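Local coordinates for protein taurine:2-oxoglutarate aminotransferase (Bifidobacterium kashiwanohense PV20-2, PDB 6JIX) that probably transfers the amino group of taurine to 2-oxoglutarate, using pyridoxal 5'-phosphate as cofactor, as a class-III aminotransferase, at residues S13-S16 and E17-Q21; S393-P396 and Q397-A400. All coordinates share one frame; numbering follows the deposited sequence.

Contact 1 of 2, residues S13-S16 and E17-Q21; sequences SLHS and EYVMQ. With GLU (glutamic acid), chain F.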
ATOM      1  N   SER A  13     -15.350 -19.501 -10.561  1.00 34.18           N
ATOM      2  CA  SER A  13     -14.433 -20.240 -11.419  1.00 32.63           C
ATOM      3  C   SER A  13     -13.258 -19.367 -11.845  1.00 39.79           C
ATOM      4  O   SER A  13     -12.101 -19.804 -11.795  1.00 42.80           O
ATOM      5  CB  SER A  13     -15.189 -20.788 -12.632  1.00 37.32           C
ATOM      6  OG  SER A  13     -14.363 -20.839 -13.791  1.00 49.16           O
ATOM      7  N   LEU A  14     -13.542 -18.143 -12.309  1.00 38.17           N
ATOM      8  CA  LEU A  14     -12.477 -17.230 -12.713  1.00 37.44           C
ATOM      9  C   LEU A  14     -11.560 -16.894 -11.542  1.00 37.29           C
ATOM     10  O   LEU A  14     -10.340 -16.782 -11.709  1.00 38.52           O
ATOM     11  CB  LEU A  14     -13.072 -15.961 -13.328  1.00 36.91           C
ATOM     12  CG  LEU A  14     -13.728 -16.252 -14.676  1.00 37.69           C
ATOM     13  CD1 LEU A  14     -13.583 -15.084 -15.596  1.00 36.43           C
ATOM     14  CD2 LEU A  14     -13.076 -17.473 -15.281  1.00 39.23           C
ATOM     15  N   HIS A  15     -12.126 -16.709 -10.350  1.00 36.41           N
ATOM     16  CA  HIS A  15     -11.290 -16.454  -9.182  1.00 36.82           C
ATOM     17  C   HIS A  15     -10.375 -17.644  -8.902  1.00 37.84           C
ATOM     18  O   HIS A  15      -9.172 -17.478  -8.671  1.00 33.87           O
ATOM     19  CB  HIS A  15     -12.156 -16.133  -7.956  1.00 32.79           C
ATOM     20  CG  HIS A  15     -11.373 -16.026  -6.679  1.00 36.57           C
ATOM     21  ND1 HIS A  15     -11.115 -14.820  -6.062  1.00 29.76           N
ATOM     22  CD2 HIS A  15     -10.785 -16.975  -5.910  1.00 32.40           C
ATOM     23  CE1 HIS A  15     -10.398 -15.031  -4.972  1.00 30.23           C
ATOM     24  NE2 HIS A  15     -10.186 -16.330  -4.855  1.00 30.72           N
ATOM     25  N   SER A  16     -10.940 -18.857  -8.907  1.00 40.30           N
ATOM     26  CA  SER A  16     -10.158 -20.051  -8.601  1.00 39.63           C
ATOM     27  C   SER A  16      -9.032 -20.267  -9.595  1.00 35.51           C
ATOM     28  O   SER A  16      -8.016 -20.885  -9.258  1.00 36.31           O
ATOM     29  CB  SER A  16     -11.068 -21.276  -8.590  1.00 35.02           C
ATOM     30  OG  SER A  16     -11.518 -21.533  -7.282  1.00 42.99           O
ATOM     31  N   GLU A  17      -9.189 -19.753 -10.809  1.00 34.68           N
ATOM     32  CA  GLU A  17      -8.279 -20.007 -11.915  1.00 34.59           C
ATOM     33  C   GLU A  17      -7.270 -18.886 -12.134  1.00 35.71           C
ATOM     34  O   GLU A  17      -6.136 -19.158 -12.544  1.00 34.24           O
ATOM     35  CB  GLU A  17      -9.095 -20.225 -13.194  1.00 41.36           C
ATOM     36  CG  GLU A  17      -8.430 -21.020 -14.311  1.00 50.33           C
ATOM     37  CD  GLU A  17      -9.246 -20.990 -15.612  1.00 54.66           C
ATOM     38  OE1 GLU A  17      -8.630 -21.112 -16.700  1.00 55.69           O
ATOM     39  OE2 GLU A  17     -10.499 -20.836 -15.540  1.00 49.78           O
ATOM     40  N   TYR A  18      -7.652 -17.634 -11.864  1.00 34.64           N
ATOM     41  CA  TYR A  18      -6.873 -16.472 -12.271  1.00 33.39           C
ATOM     42  C   TYR A  18      -6.484 -15.526 -11.143  1.00 27.99           C
ATOM     43  O   TYR A  18      -5.644 -14.653 -11.371  1.00 26.96           O
ATOM     44  CB  TYR A  18      -7.647 -15.657 -13.319  1.00 33.23           C
ATOM     45  CG  TYR A  18      -7.783 -16.313 -14.666  1.00 34.15           C
ATOM     46  CD1 TYR A  18      -6.790 -16.182 -15.625  1.00 32.72           C
ATOM     47  CD2 TYR A  18      -8.913 -17.047 -14.990  1.00 39.51           C
ATOM     48  CE1 TYR A  18      -6.912 -16.776 -16.867  1.00 39.20           C
ATOM     49  CE2 TYR A  18      -9.046 -17.649 -16.241  1.00 46.92           C
ATOM     50  CZ  TYR A  18      -8.040 -17.508 -17.173  1.00 44.10           C
ATOM     51  OH  TYR A  18      -8.156 -18.091 -18.413  1.00 49.32           O
ATOM     52  N   VAL A  19      -7.097 -15.628  -9.967  1.00 30.43           N
ATOM     53  CA  VAL A  19      -6.845 -14.721  -8.845  1.00 30.73           C
ATOM     54  C   VAL A  19      -5.811 -15.349  -7.926  1.00 30.93           C
ATOM     55  O   VAL A  19      -5.873 -16.551  -7.640  1.00 27.77           O
ATOM     56  CB  VAL A  19      -8.142 -14.413  -8.063  1.00 28.62           C
ATOM     57  CG1 VAL A  19      -7.846 -13.530  -6.855  1.00 27.41           C
ATOM     58  CG2 VAL A  19      -9.192 -13.771  -8.956  1.00 30.12           C
ATOM     59  N   MET A  20      -4.889 -14.544  -7.420  1.00 29.03           N
ATOM     60  CA  MET A  20      -3.942 -15.037  -6.432  1.00 30.28           C
ATOM     61  C   MET A  20      -4.464 -14.722  -5.027  1.00 29.92           C
ATOM     62  O   MET A  20      -4.547 -13.557  -4.623  1.00 33.61           O
ATOM     63  CB  MET A  20      -2.543 -14.479  -6.679  1.00 29.23           C
ATOM     64  CG  MET A  20      -1.482 -15.348  -6.007  1.00 35.64           C
ATOM     65  SD  MET A  20       0.147 -15.336  -6.775  1.00 51.31           S
ATOM     66  CE  MET A  20       0.158 -16.988  -7.424  1.00 36.04           C
ATOM     67  N   GLN A  21      -4.816 -15.778  -4.297  1.00 31.07           N
ATOM     68  CA  GLN A  21      -5.440 -15.684  -2.983  1.00 30.66           C
ATOM     69  C   GLN A  21      -4.397 -15.488  -1.882  1.00 34.88           C
ATOM     70  O   GLN A  21      -3.381 -16.189  -1.843  1.00 38.20           O
ATOM     71  CB  GLN A  21      -6.220 -16.962  -2.715  1.00 29.53           C
ATOM     72  CG  GLN A  21      -7.050 -16.913  -1.495  1.00 34.23           C
ATOM     73  CD  GLN A  21      -8.068 -15.842  -1.589  1.00 36.27           C
ATOM     74  OE1 GLN A  21      -9.158 -16.054  -2.133  1.00 43.13           O
ATOM     75  NE2 GLN A  21      -7.729 -14.663  -1.075  1.00 34.08           N
TER
HETATM   76  N   GLU F 502      -6.570 -12.544   5.598  0.60 34.10           N
HETATM   77  CA  GLU F 502      -6.381 -12.464   4.149  0.60 33.48           C
HETATM   78  C   GLU F 502      -5.780 -11.129   3.690  0.60 32.05           C
HETATM   79  O   GLU F 502      -5.001 -10.484   4.457  0.60 32.55           O
HETATM   80  CB  GLU F 502      -7.765 -12.778   3.578  0.60 27.70           C
HETATM   81  CG  GLU F 502      -7.677 -13.522   2.255  0.60 30.53           C
HETATM   82  CD  GLU F 502      -7.864 -15.031   2.342  0.60 33.07           C
HETATM   83  OE1 GLU F 502      -8.026 -15.637   3.437  0.60 36.88           O
HETATM   84  OE2 GLU F 502      -7.854 -15.671   1.265  0.60 37.70           O
HETATM   85  OXT GLU F 502      -6.005 -10.713   2.522  0.60 26.73           O
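One face of the His15 imidazole is covered by Val19, while the amide of Gln21 meets the ring at its edge. Val19 CB stands 3.8 Å from the centroid of the His15 ring, a CH-pi contact displaced toward the rim; of the two methyls, CG1 reaches His15 CE1 at 3.5 Å. At the edge, His15 NE2 donates to Gln21 OE1 over 2.9 Å. The acceptor lies close to the ring plane, but the donor sits above the amide plane and the bond is bent, with an N-H...O angle of 130°. Ring and amide planes are inclined by 35°. His15 CG is anti to the backbone N (chi1 173°), which carries the ring along the chain toward the residues that follow the helix. Tyr18 has the carbonyl O of Leu14 at its ring edge, and Leu14 CD2 lies 4.1 Å from Tyr18 CE2, the two side chains running alongside each other.

The backbone closes the helix: Tyr18 N bonds to Leu14 O at 2.8 Å and Val19 N to His15 O at 3.1 Å, after which Val19 leaves helical geometry. With its OE1 engaged by His15, Gln21 turns NE2 the other way, to Pro84 O of the second subunit and to within 2.6 Å of OE2 of the bound glutamate. An alanine in place of His15 would remove the imidazole and would probably leave Gln21 OE1 without this donor and Val19 CB without the ring face it rests on, with the amide then held through NE2 and less firmly fixed in rotation. Arg109 of the second subunit bonds to Ser16 O and Val19 O, so the contact is a helix C-terminus at the dimer interface, passing directly into a glutamate-binding pocket.

Contact 2 of 2, residues S393-P396 and Q397-A400; sequences SVMP and QIMA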
ATOM      1  N   SER A 393      -4.732 -26.956  12.444  1.00 36.94           N
ATOM      2  CA  SER A 393      -5.627 -26.342  13.414  1.00 40.50           C
ATOM      3  C   SER A 393      -7.076 -26.727  13.119  1.00 37.88           C
ATOM      4  O   SER A 393      -7.531 -26.644  11.975  1.00 35.45           O
ATOM      5  CB  SER A 393      -5.462 -24.826  13.374  1.00 36.57           C
ATOM      6  OG  SER A 393      -6.582 -24.175  13.939  1.00 34.29           O
ATOM      7  N   VAL A 394      -7.806 -27.148  14.158  1.00 35.22           N
ATOM      8  CA  VAL A 394      -9.234 -27.428  14.014  1.00 34.95           C
ATOM      9  C   VAL A 394     -10.086 -26.174  14.028  1.00 39.42           C
ATOM     10  O   VAL A 394     -11.305 -26.265  13.852  1.00 38.65           O
ATOM     11  CB  VAL A 394      -9.788 -28.323  15.140  1.00 34.33           C
ATOM     12  CG1 VAL A 394      -9.139 -29.674  15.106  1.00 41.93           C
ATOM     13  CG2 VAL A 394      -9.585 -27.651  16.497  1.00 31.78           C
ATOM     14  N   MET A 395      -9.496 -25.007  14.264  1.00 38.89           N
ATOM     15  CA  MET A 395     -10.314 -23.808  14.374  1.00 37.91           C
ATOM     16  C   MET A 395     -11.078 -23.489  13.091  1.00 35.98           C
ATOM     17  O   MET A 395     -12.225 -23.023  13.196  1.00 32.47           O
ATOM     18  CB  MET A 395      -9.431 -22.638  14.834  1.00 32.86           C
ATOM     19  CG  MET A 395      -8.737 -22.917  16.164  1.00 27.88           C
ATOM     20  SD  MET A 395      -9.833 -22.905  17.614  1.00 37.53           S
ATOM     21  CE  MET A 395     -10.822 -21.455  17.296  1.00 35.67           C
ATOM     22  N   PRO A 396     -10.549 -23.725  11.885  1.00 38.28           N
ATOM     23  CA  PRO A 396     -11.373 -23.469  10.688  1.00 39.58           C
ATOM     24  C   PRO A 396     -12.652 -24.297  10.655  1.00 38.64           C
ATOM     25  O   PRO A 396     -13.684 -23.814  10.175  1.00 43.61           O
ATOM     26  CB  PRO A 396     -10.420 -23.805   9.530  1.00 31.47           C
ATOM     27  CG  PRO A 396      -9.066 -23.552  10.084  1.00 30.46           C
ATOM     28  CD  PRO A 396      -9.133 -23.949  11.537  1.00 34.55           C
ATOM     29  N   GLN A 397     -12.607 -25.537  11.139  1.00 37.79           N
ATOM     30  CA  GLN A 397     -13.816 -26.339  11.310  1.00 38.25           C
ATOM     31  C   GLN A 397     -14.892 -25.572  12.074  1.00 37.17           C
ATOM     32  O   GLN A 397     -16.057 -25.529  11.662  1.00 39.22           O
ATOM     33  CB  GLN A 397     -13.452 -27.610  12.071  1.00 38.69           C
ATOM     34  CG  GLN A 397     -14.030 -28.892  11.567  1.00 41.19           C
ATOM     35  CD  GLN A 397     -13.445 -30.075  12.317  1.00 56.38           C
ATOM     36  OE1 GLN A 397     -12.220 -30.215  12.428  1.00 56.21           O
ATOM     37  NE2 GLN A 397     -14.320 -30.905  12.887  1.00 54.64           N
ATOM     38  N   ILE A 398     -14.512 -24.979  13.214  1.00 36.86           N
ATOM     39  CA  ILE A 398     -15.437 -24.189  14.027  1.00 37.07           C
ATOM     40  C   ILE A 398     -15.912 -22.960  13.265  1.00 35.95           C
ATOM     41  O   ILE A 398     -17.098 -22.600  13.299  1.00 35.48           O
ATOM     42  CB  ILE A 398     -14.759 -23.770  15.341  1.00 34.43           C
ATOM     43  CG1 ILE A 398     -14.124 -24.967  16.044  1.00 34.16           C
ATOM     44  CG2 ILE A 398     -15.742 -23.011  16.218  1.00 31.48           C
ATOM     45  CD1 ILE A 398     -13.342 -24.573  17.271  1.00 37.28           C
ATOM     46  N   MET A 399     -14.983 -22.283  12.587  1.00 34.93           N
ATOM     47  CA  MET A 399     -15.331 -21.110  11.799  1.00 34.59           C
ATOM     48  C   MET A 399     -16.318 -21.471  10.699  1.00 35.91           C
ATOM     49  O   MET A 399     -17.169 -20.651  10.339  1.00 30.00           O
ATOM     50  CB  MET A 399     -14.059 -20.491  11.216  1.00 31.34           C
ATOM     51  CG  MET A 399     -13.677 -19.115  11.774  1.00 27.52           C
ATOM     52  SD  MET A 399     -13.798 -18.914  13.559  1.00 37.01           S
ATOM     53  CE  MET A 399     -12.133 -19.374  14.072  1.00 34.99           C
ATOM     54  N   ALA A 400     -16.227 -22.698  10.169  1.00 37.02           N
ATOM     55  CA  ALA A 400     -17.134 -23.160   9.119  1.00 31.52           C
ATOM     56  C   ALA A 400     -18.489 -23.579   9.680  1.00 38.85           C
ATOM     57  O   ALA A 400     -19.524 -23.318   9.061  1.00 38.13           O
ATOM     58  CB  ALA A 400     -16.501 -24.318   8.356  1.00 27.24           C
TER
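The N-terminal part of helix 395-404 brings Met395 against both Ile398 and Met399, three and four residues on. Met395 SD lies 3.9 Å from Ile398 CD1, the two side chains side by side and pointing the same way. The Met395 methyl reaches farther: Met395 CE is 4.1 Å from Met399 CE, where the two side chains meet obliquely. Bends at chi2 (-72°) and chi3 fold the Met395 thioether back along the helix toward these partners. Upstream, Ser393 OG accepts from Met395 N at 3.0 Å with an N-H...O angle of 154°, an ST turn that caps the entry to the helix. Met399 N bonds to Met395 O, 2.9 Å and nearly straight at 164°, and Ala400 N to Pro396 O at 2.8 Å, in the i to i+4 manner. Pro396, whose ring nitrogen carries no hydrogen, fits here because the N-terminal part of a helix needs no donor from it. On its apolar side the turn packs against the sheet of 361-367, 370-376 and 415-418: Met395, Ile398 and Met399 all touch Ile416, while Ile398 also meets Val439, Val443 and Leu447 of helix 426-447.

Overall arrangement
Contact 1 and contact 2 are separate: their centres lie 23 Å apart, the nearest atoms about 13 Å, and they do not touch. Both nevertheless lie near bound glutamate. Gln21 of contact 1 belongs to a glutamate pocket that includes Ser22, Trp23 and His24, and its side chain is about 6 Å from another glutamate and about 12 Å from pyridoxal phosphate. In contact 2 the side chain of Met399 is about 6 Å from a bound glutamate and about 4 Å from the side chain of Thr409, a glutamate-binding residue. The side chain of His24 lies about 4 Å from that of Gln21 and about 8 Å from that of Pro396, too far to touch the latter.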